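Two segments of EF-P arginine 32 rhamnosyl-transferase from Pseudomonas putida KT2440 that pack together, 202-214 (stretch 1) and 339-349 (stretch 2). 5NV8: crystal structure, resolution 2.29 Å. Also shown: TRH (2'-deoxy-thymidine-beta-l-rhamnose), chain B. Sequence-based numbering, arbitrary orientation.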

ATOM      1  N   SER A 202       6.056   8.648   3.804  1.00 23.62           N
ATOM      2  CA  SER A 202       5.042   8.790   2.771  1.00 24.42           C
ATOM      3  C   SER A 202       3.665   8.642   3.404  1.00 24.96           C
ATOM      4  O   SER A 202       3.453   7.781   4.264  1.00 24.45           O
ATOM      5  CB  SER A 202       5.218   7.761   1.644  1.00 24.04           C
ATOM      6  OG  SER A 202       4.933   6.441   2.076  1.00 23.33           O
ATOM      7  N   LEU A 203       2.729   9.489   2.987  1.00 26.28           N
ATOM      8  CA  LEU A 203       1.372   9.446   3.519  1.00 35.71           C
ATOM      9  C   LEU A 203       0.383   9.476   2.366  1.00 37.17           C
ATOM     10  O   LEU A 203       0.389  10.410   1.555  1.00 44.53           O
ATOM     11  CB  LEU A 203       1.109  10.601   4.492  1.00 29.42           C
ATOM     12  CG  LEU A 203      -0.353  11.010   4.668  1.00 32.99           C
ATOM     13  CD1 LEU A 203      -1.101   9.935   5.442  1.00 29.85           C
ATOM     14  CD2 LEU A 203      -0.450  12.332   5.403  1.00 32.07           C
ATOM     15  N   PHE A 204      -0.468   8.459   2.304  1.00 36.19           N
ATOM     16  CA  PHE A 204      -1.476   8.311   1.260  1.00 34.39           C
ATOM     17  C   PHE A 204      -2.709   7.716   1.929  1.00 30.97           C
ATOM     18  O   PHE A 204      -2.714   6.530   2.282  1.00 31.19           O
ATOM     19  CB  PHE A 204      -0.960   7.419   0.129  1.00 33.75           C
ATOM     20  CG  PHE A 204      -2.026   6.933  -0.811  1.00 30.33           C
ATOM     21  CD1 PHE A 204      -2.700   7.812  -1.646  1.00 35.00           C
ATOM     22  CD2 PHE A 204      -2.339   5.586  -0.873  1.00 29.76           C
ATOM     23  CE1 PHE A 204      -3.678   7.353  -2.518  1.00 37.46           C
ATOM     24  CE2 PHE A 204      -3.311   5.121  -1.740  1.00 30.95           C
ATOM     25  CZ  PHE A 204      -3.984   6.005  -2.564  1.00 32.83           C
ATOM     26  N   ALA A 205      -3.737   8.535   2.129  1.00 32.96           N
ATOM     27  CA  ALA A 205      -4.900   8.117   2.902  1.00 37.21           C
ATOM     28  C   ALA A 205      -6.119   8.907   2.440  1.00 42.72           C
ATOM     29  O   ALA A 205      -6.063   9.666   1.468  1.00 48.17           O
ATOM     30  CB  ALA A 205      -4.636   8.297   4.402  1.00 39.28           C
ATOM     31  N   TYR A 206      -7.231   8.715   3.144  1.00 40.38           N
ATOM     32  CA  TYR A 206      -8.447   9.483   2.925  1.00 41.65           C
ATOM     33  C   TYR A 206      -8.407  10.728   3.813  1.00 46.38           C
ATOM     34  O   TYR A 206      -7.335  11.161   4.245  1.00 51.15           O
ATOM     35  CB  TYR A 206      -9.674   8.606   3.198  1.00 50.01           C
ATOM     36  CG  TYR A 206      -9.616   7.234   2.565  1.00 48.26           C
ATOM     37  CD1 TYR A 206     -10.005   7.037   1.245  1.00 43.09           C
ATOM     38  CD2 TYR A 206      -9.174   6.135   3.289  1.00 45.90           C
ATOM     39  CE1 TYR A 206      -9.955   5.782   0.667  1.00 43.40           C
ATOM     40  CE2 TYR A 206      -9.117   4.881   2.720  1.00 45.40           C
ATOM     41  CZ  TYR A 206      -9.510   4.709   1.411  1.00 47.61           C
ATOM     42  OH  TYR A 206      -9.450   3.457   0.848  1.00 44.86           O
ATOM     43  N   GLU A 207      -9.564  11.320   4.096  1.00 47.87           N
ATOM     44  CA  GLU A 207      -9.633  12.412   5.059  1.00 51.73           C
ATOM     45  C   GLU A 207      -9.586  11.831   6.464  1.00 53.97           C
ATOM     46  O   GLU A 207     -10.460  11.046   6.849  1.00 58.02           O
ATOM     47  CB  GLU A 207     -10.898  13.250   4.874  1.00 56.79           C
ATOM     48  CG  GLU A 207     -11.138  13.771   3.469  1.00 57.97           C
ATOM     49  CD  GLU A 207     -11.699  12.717   2.547  1.00 60.69           C
ATOM     50  OE1 GLU A 207     -12.552  11.924   2.997  1.00 68.51           O
ATOM     51  OE2 GLU A 207     -11.288  12.675   1.369  1.00 60.09           O
ATOM     52  N   ASN A 208      -8.565  12.207   7.226  1.00 54.77           N
ATOM     53  CA  ASN A 208      -8.419  11.738   8.592  1.00 63.55           C
ATOM     54  C   ASN A 208      -8.603  12.906   9.545  1.00 56.69           C
ATOM     55  O   ASN A 208      -7.905  13.923   9.411  1.00 58.51           O
ATOM     56  CB  ASN A 208      -7.054  11.086   8.800  1.00 39.80           C
ATOM     57  CG  ASN A 208      -7.056  10.096   9.941  1.00 39.28           C
ATOM     58  OD1 ASN A 208      -7.262  10.467  11.095  1.00 40.11           O
ATOM     59  ND2 ASN A 208      -6.842   8.824   9.623  1.00 48.64           N
ATOM     60  N   PRO A 209      -9.520  12.816  10.512  1.00 59.24           N
ATOM     61  CA  PRO A 209      -9.729  13.936  11.440  1.00 56.24           C
ATOM     62  C   PRO A 209      -8.580  14.120  12.423  1.00 55.52           C
ATOM     63  O   PRO A 209      -8.659  14.966  13.320  1.00 61.11           O
ATOM     64  CB  PRO A 209     -11.030  13.552  12.159  1.00 61.35           C
ATOM     65  CG  PRO A 209     -11.092  12.065  12.060  1.00 63.14           C
ATOM     66  CD  PRO A 209     -10.476  11.717  10.735  1.00 63.49           C
ATOM     67  N   GLN A 210      -7.508  13.342  12.264  1.00 51.65           N
ATOM     68  CA  GLN A 210      -6.353  13.430  13.147  1.00 46.96           C
ATOM     69  C   GLN A 210      -5.076  13.818  12.417  1.00 38.47           C
ATOM     70  O   GLN A 210      -3.992  13.739  13.008  1.00 44.68           O
ATOM     71  CB  GLN A 210      -6.151  12.110  13.895  1.00 47.10           C
ATOM     72  CG  GLN A 210      -7.009  12.028  15.135  1.00 59.32           C
ATOM     73  CD  GLN A 210      -6.236  12.317  16.402  1.00 63.71           C
ATOM     74  OE1 GLN A 210      -5.040  12.608  16.365  1.00 53.63           O
ATOM     75  NE2 GLN A 210      -6.933  12.299  17.530  1.00 69.27           N
ATOM     76  N   LEU A 211      -5.171  14.239  11.153  1.00 38.84           N
ATOM     77  CA  LEU A 211      -3.984  14.681  10.429  1.00 44.45           C
ATOM     78  C   LEU A 211      -3.326  15.868  11.123  1.00 43.61           C
ATOM     79  O   LEU A 211      -2.095  15.933  11.225  1.00 35.28           O
ATOM     80  CB  LEU A 211      -4.349  15.036   8.988  1.00 42.42           C
ATOM     81  CG  LEU A 211      -3.273  15.734   8.153  1.00 46.24           C
ATOM     82  CD1 LEU A 211      -2.320  14.723   7.527  1.00 38.85           C
ATOM     83  CD2 LEU A 211      -3.911  16.605   7.084  1.00 49.73           C
ATOM     84  N   GLY A 212      -4.133  16.807  11.621  1.00 47.18           N
ATOM     85  CA  GLY A 212      -3.576  17.988  12.263  1.00 39.42           C
ATOM     86  C   GLY A 212      -2.752  17.661  13.494  1.00 37.76           C
ATOM     87  O   GLY A 212      -1.694  18.255  13.719  1.00 44.67           O
ATOM     88  N   ASN A 213      -3.224  16.714  14.309  1.00 37.76           N
ATOM     89  CA  ASN A 213      -2.485  16.349  15.514  1.00 36.49           C
ATOM     90  C   ASN A 213      -1.168  15.661  15.170  1.00 34.03           C
ATOM     91  O   ASN A 213      -0.165  15.847  15.869  1.00 32.95           O
ATOM     92  CB  ASN A 213      -3.342  15.454  16.409  1.00 37.46           C
ATOM     93  CG  ASN A 213      -4.508  16.199  17.040  1.00 49.06           C
ATOM     94  OD1 ASN A 213      -4.480  17.424  17.172  1.00 44.34           O
ATOM     95  ND2 ASN A 213      -5.539  15.459  17.433  1.00 41.64           N
ATOM     96  N   TRP A 214      -1.148  14.868  14.096  1.00 33.30           N
ATOM     97  CA  TRP A 214       0.084  14.192  13.697  1.00 34.12           C
ATOM     98  C   TRP A 214       1.108  15.186  13.163  1.00 30.62           C
ATOM     99  O   TRP A 214       2.283  15.144  13.541  1.00 29.39           O
ATOM    100  CB  TRP A 214      -0.218  13.121  12.649  1.00 30.82           C
ATOM    101  CG  TRP A 214       0.894  12.135  12.472  1.00 28.98           C
ATOM    102  CD1 TRP A 214       1.898  11.867  13.354  1.00 27.99           C
ATOM    103  CD2 TRP A 214       1.118  11.288  11.339  1.00 28.15           C
ATOM    104  NE1 TRP A 214       2.731  10.904  12.844  1.00 27.10           N
ATOM    105  CE2 TRP A 214       2.274  10.530  11.607  1.00 26.82           C
ATOM    106  CE3 TRP A 214       0.451  11.093  10.127  1.00 35.01           C
ATOM    107  CZ2 TRP A 214       2.779   9.593  10.709  1.00 25.79           C
ATOM    108  CZ3 TRP A 214       0.953  10.162   9.235  1.00 34.79           C
ATOM    109  CH2 TRP A 214       2.107   9.425   9.530  1.00 30.24           C
TER
HETATM  110  O4P TRH B 401      -8.405   3.753  -1.242  1.00 49.66           O
HETATM  111  P2  TRH B 401      -7.874   2.953  -2.375  1.00 49.48           P
HETATM  112  O3P TRH B 401      -7.689   3.844  -3.713  1.00 30.25           O
HETATM  113  O1  TRH B 401      -8.814   1.696  -2.739  1.00 55.60           O
HETATM  114  C1  TRH B 401     -10.021   1.505  -1.974  1.00 62.45           C
HETATM  115  C2  TRH B 401     -10.712   0.190  -2.364  1.00 63.66           C
HETATM  116  O2  TRH B 401     -10.570  -0.076  -3.759  1.00 71.02           O
HETATM  117  C3  TRH B 401     -12.215   0.276  -2.072  1.00 63.07           C
HETATM  118  O3  TRH B 401     -12.871   0.970  -3.141  1.00 61.61           O
HETATM  119  C4  TRH B 401     -12.433   1.041  -0.783  1.00 63.69           C
HETATM  120  O4  TRH B 401     -11.716   0.386   0.280  1.00 69.59           O
HETATM  121  OPP TRH B 401      -6.402   2.382  -2.029  1.00 51.61           O
HETATM  122  P   TRH B 401      -5.785   1.197  -2.910  1.00 44.85           P
HETATM  123  O1P TRH B 401      -6.565  -0.063  -2.846  1.00 42.09           O
HETATM  124  O2P TRH B 401      -4.264   0.977  -2.418  1.00 55.46           O
HETATM  125  O5' TRH B 401      -5.637   1.750  -4.414  1.00 36.83           O
HETATM  126  C5' TRH B 401      -4.575   2.643  -4.742  1.00 30.53           C
HETATM  127  C4' TRH B 401      -3.980   2.210  -6.071  1.00 25.71           C
HETATM  128  O4' TRH B 401      -3.323   3.381  -6.628  1.00 25.46           O
HETATM  129  C3' TRH B 401      -2.856   1.227  -5.807  1.00 37.48           C
HETATM  130  O3' TRH B 401      -2.457   0.620  -7.042  1.00 38.80           O
HETATM  131  C2' TRH B 401      -1.790   2.205  -5.371  1.00 35.03           C
HETATM  132  C1' TRH B 401      -1.910   3.062  -6.607  1.00 32.79           C
HETATM  133  N11 TRH B 401      -1.096   4.297  -6.583  1.00 45.27           N
HETATM  134  C21 TRH B 401      -0.306   4.560  -7.631  1.00 43.68           C
HETATM  135  O21 TRH B 401      -0.256   3.782  -8.582  1.00 45.28           O
HETATM  136  N31 TRH B 401       0.468   5.716  -7.655  1.00 37.30           N
HETATM  137  C41 TRH B 401       0.433   6.616  -6.596  1.00 31.96           C
HETATM  138  O41 TRH B 401       1.128   7.629  -6.641  1.00 34.08           O
HETATM  139  C51 TRH B 401      -0.387   6.350  -5.508  1.00 41.60           C
HETATM  140  C5A TRH B 401      -0.431   7.243  -4.445  1.00 37.39           C
HETATM  141  C61 TRH B 401      -1.159   5.190  -5.496  1.00 47.36           C
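Stretch 2, residues 339-349: RAWNMDFDMGQ

Stretch 2 packs on stretch 1 as two helical segments joined by a short turn, holding to it through a buried tryptophan, W341, and a glutamine, Q210, whose side-chain amide accepts from the first backbone NH of the second helix and bonds weakly to the D344 side chain; together the two stretches bury 623 Å². The first helical segment begins earlier in the chain and includes R339 to N342. D344 is the first residue to leave helical conformation, with a positive phi of 68°, and F345 is extended. D346 is the N-cap of the second helix, which starts at M347 and continues beyond Q349; its OD1 accepts from G348 N at 3.0 Å and its OD2 weakly from Q349 N at 3.4 Å. Past W341 the two chains advance in the same sense: D344 CA lies 6.1 Å from Q210 CA, and M347 CA 4.9 Å from W214 CA.

W341 has the largest covered area, 138 Å². Its CA-to-CB bond points away from stretch 1, but with chi1 at -164° (t) and chi2 at -125° the indole comes back against it. N208 lies over one face: its CB is 4.0 Å from the centroid of the six-membered ring, 19° off the normal, and N208 ND2 donates a very short hydrogen bond of 2.5 Å to W341 O, so one side chain engages both the ring and the backbone of the tryptophan. W214 directs its edge toward the face of W341, with the six-membered centroids 5.3 Å apart and the planes at 65°. L203 CD1 approaches W341 CZ2 at 3.8 Å, and A205 CB lies at the ring edge, 4.3 Å from W341 NE1. That nitrogen is buried by the contact without a hydrogen-bonding partner in the model.

Around the turn, Q210 is itself an N-cap residue, and its bond with M347 N sets the start of the stretch 1 helix beside that of the second helix of stretch 2. Q210 OE1 accepts from M347 N at 2.6 Å and also from N213 ND2 at 3.1 Å, tying the first turns of the two helices to one oxygen. Q210 NE2 makes a weak hydrogen bond to D344 OD1 at 3.4 Å.

Beyond the turn, M347 packs against W214. Its CB rests 3.7 Å from W214 CB, and its SD lies over the indole face, 4.2 Å from the centroid of the five-membered ring of W214.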

ATOM      1  N   ARG A 339      -4.935   2.188  15.861  1.00 44.44           N
ATOM      2  CA  ARG A 339      -6.304   2.511  16.253  1.00 49.89           C
ATOM      3  C   ARG A 339      -6.545   4.015  16.212  1.00 48.16           C
ATOM      4  O   ARG A 339      -7.627   4.464  15.819  1.00 42.37           O
ATOM      5  CB  ARG A 339      -6.596   1.964  17.649  1.00 54.30           C
ATOM      6  CG  ARG A 339      -6.732   0.453  17.713  1.00 56.36           C
ATOM      7  CD  ARG A 339      -6.747  -0.034  19.153  1.00 59.11           C
ATOM      8  NE  ARG A 339      -7.057  -1.456  19.246  1.00 60.38           N
ATOM      9  CZ  ARG A 339      -6.972  -2.168  20.364  1.00 58.17           C
ATOM     10  NH1 ARG A 339      -6.585  -1.587  21.493  1.00 54.24           N
ATOM     11  NH2 ARG A 339      -7.274  -3.459  20.356  1.00 61.99           N
ATOM     12  N   ALA A 340      -5.542   4.806  16.604  1.00 47.08           N
ATOM     13  CA  ALA A 340      -5.700   6.257  16.636  1.00 39.76           C
ATOM     14  C   ALA A 340      -5.939   6.826  15.242  1.00 40.89           C
ATOM     15  O   ALA A 340      -6.774   7.721  15.064  1.00 47.05           O
ATOM     16  CB  ALA A 340      -4.469   6.896  17.274  1.00 36.94           C
ATOM     17  N   TRP A 341      -5.215   6.319  14.243  1.00 41.98           N
ATOM     18  CA  TRP A 341      -5.372   6.767  12.864  1.00 35.82           C
ATOM     19  C   TRP A 341      -6.721   6.385  12.271  1.00 39.69           C
ATOM     20  O   TRP A 341      -7.091   6.919  11.219  1.00 38.67           O
ATOM     21  CB  TRP A 341      -4.235   6.187  12.012  1.00 35.82           C
ATOM     22  CG  TRP A 341      -4.034   6.835  10.668  1.00 36.65           C
ATOM     23  CD1 TRP A 341      -4.017   6.208   9.454  1.00 35.08           C
ATOM     24  CD2 TRP A 341      -3.800   8.226  10.402  1.00 36.93           C
ATOM     25  NE1 TRP A 341      -3.793   7.119   8.451  1.00 32.00           N
ATOM     26  CE2 TRP A 341      -3.659   8.365   9.004  1.00 42.31           C
ATOM     27  CE3 TRP A 341      -3.703   9.366  11.205  1.00 39.86           C
ATOM     28  CZ2 TRP A 341      -3.426   9.599   8.396  1.00 32.67           C
ATOM     29  CZ3 TRP A 341      -3.471  10.590  10.600  1.00 39.22           C
ATOM     30  CH2 TRP A 341      -3.336  10.697   9.209  1.00 36.18           C
ATOM     31  N   ASN A 342      -7.467   5.487  12.918  1.00 43.08           N
ATOM     32  CA  ASN A 342      -8.747   5.025  12.404  1.00 45.02           C
ATOM     33  C   ASN A 342      -9.920   5.275  13.343  1.00 44.53           C
ATOM     34  O   ASN A 342     -11.069   5.155  12.903  1.00 46.81           O
ATOM     35  CB  ASN A 342      -8.685   3.522  12.083  1.00 41.00           C
ATOM     36  CG  ASN A 342      -7.763   3.208  10.916  1.00 40.93           C
ATOM     37  OD1 ASN A 342      -8.093   3.463   9.757  1.00 38.96           O
ATOM     38  ND2 ASN A 342      -6.599   2.645  11.220  1.00 42.58           N
ATOM     39  N   MET A 343      -9.674   5.616  14.614  1.00 44.85           N
ATOM     40  CA  MET A 343     -10.749   5.816  15.582  1.00 56.95           C
ATOM     41  C   MET A 343     -10.635   7.153  16.309  1.00 59.09           C
ATOM     42  O   MET A 343     -11.267   7.335  17.357  1.00 50.62           O
ATOM     43  CB  MET A 343     -10.790   4.662  16.591  1.00 64.79           C
ATOM     44  CG  MET A 343     -10.576   3.286  15.967  1.00 64.73           C
ATOM     45  SD  MET A 343     -10.313   1.960  17.161  1.00 69.29           S
ATOM     46  CE  MET A 343     -11.543   2.357  18.399  1.00 68.53           C
ATOM     47  N   ASP A 344      -9.835   8.085  15.781  1.00 48.69           N
ATOM     48  CA  ASP A 344      -9.787   9.472  16.253  1.00 52.93           C
ATOM     49  C   ASP A 344      -9.205   9.586  17.663  1.00 46.62           C
ATOM     50  O   ASP A 344      -9.720  10.329  18.499  1.00 48.53           O
ATOM     51  CB  ASP A 344     -11.172  10.127  16.183  1.00 62.51           C
ATOM     52  CG  ASP A 344     -11.101  11.638  16.100  1.00 62.92           C
ATOM     53  OD1 ASP A 344      -9.982  12.179  16.026  1.00 61.65           O
ATOM     54  OD2 ASP A 344     -12.167  12.289  16.107  1.00 68.04           O
ATOM     55  N   PHE A 345      -8.124   8.859  17.930  1.00 47.63           N
ATOM     56  CA  PHE A 345      -7.351   9.025  19.153  1.00 51.51           C
ATOM     57  C   PHE A 345      -6.061   9.777  18.837  1.00 52.41           C
ATOM     58  O   PHE A 345      -5.581   9.756  17.700  1.00 52.03           O
ATOM     59  CB  PHE A 345      -7.044   7.672  19.800  1.00 43.50           C
ATOM     60  CG  PHE A 345      -8.257   6.809  20.000  1.00 51.11           C
ATOM     61  CD1 PHE A 345      -9.467   7.369  20.377  1.00 52.37           C
ATOM     62  CD2 PHE A 345      -8.191   5.438  19.809  1.00 50.58           C
ATOM     63  CE1 PHE A 345     -10.588   6.580  20.559  1.00 57.74           C
ATOM     64  CE2 PHE A 345      -9.308   4.645  19.989  1.00 57.32           C
ATOM     65  CZ  PHE A 345     -10.508   5.217  20.366  1.00 57.57           C
ATOM     66  N   ASP A 346      -5.513  10.453  19.850  1.00 54.55           N
ATOM     67  CA  ASP A 346      -4.469  11.455  19.638  1.00 45.53           C
ATOM     68  C   ASP A 346      -3.293  10.892  18.853  1.00 47.08           C
ATOM     69  O   ASP A 346      -2.622   9.956  19.298  1.00 50.39           O
ATOM     70  CB  ASP A 346      -3.986  12.014  20.981  1.00 48.27           C
ATOM     71  CG  ASP A 346      -2.930  13.110  20.818  1.00 52.76           C
ATOM     72  OD1 ASP A 346      -2.816  13.695  19.719  1.00 44.49           O
ATOM     73  OD2 ASP A 346      -2.219  13.401  21.801  1.00 50.45           O
ATOM     74  N   MET A 347      -3.044  11.486  17.684  1.00 42.98           N
ATOM     75  CA  MET A 347      -1.948  11.051  16.827  1.00 40.40           C
ATOM     76  C   MET A 347      -0.586  11.460  17.371  1.00 43.44           C
ATOM     77  O   MET A 347       0.426  10.881  16.965  1.00 33.38           O
ATOM     78  CB  MET A 347      -2.136  11.609  15.415  1.00 43.61           C
ATOM     79  CG  MET A 347      -2.741  10.635  14.419  1.00 49.32           C
ATOM     80  SD  MET A 347      -1.580   9.373  13.855  1.00 56.42           S
ATOM     81  CE  MET A 347      -2.043   7.977  14.873  1.00 31.97           C
ATOM     82  N   GLY A 348      -0.533  12.443  18.272  1.00 44.98           N
ATOM     83  CA  GLY A 348       0.745  12.837  18.840  1.00 39.81           C
ATOM     84  C   GLY A 348       1.260  11.836  19.860  1.00 42.42           C
ATOM     85  O   GLY A 348       2.399  11.369  19.768  1.00 35.16           O
ATOM     86  N   GLN A 349       0.423  11.495  20.846  1.00 42.49           N
ATOM     87  CA  GLN A 349       0.841  10.560  21.889  1.00 46.37           C
ATOM     88  C   GLN A 349       1.226   9.209  21.300  1.00 32.25           C
ATOM     89  O   GLN A 349       2.251   8.629  21.679  1.00 35.36           O
ATOM     90  CB  GLN A 349      -0.273  10.387  22.925  1.00 47.53           C
ATOM     91  CG  GLN A 349      -0.586  11.630  23.743  1.00 66.85           C
ATOM     92  CD  GLN A 349       0.585  12.098  24.587  1.00 72.89           C
ATOM     93  OE1 GLN A 349       1.434  11.302  24.989  1.00 74.12           O
ATOM     94  NE2 GLN A 349       0.630  13.396  24.867  1.00 71.27           N
TER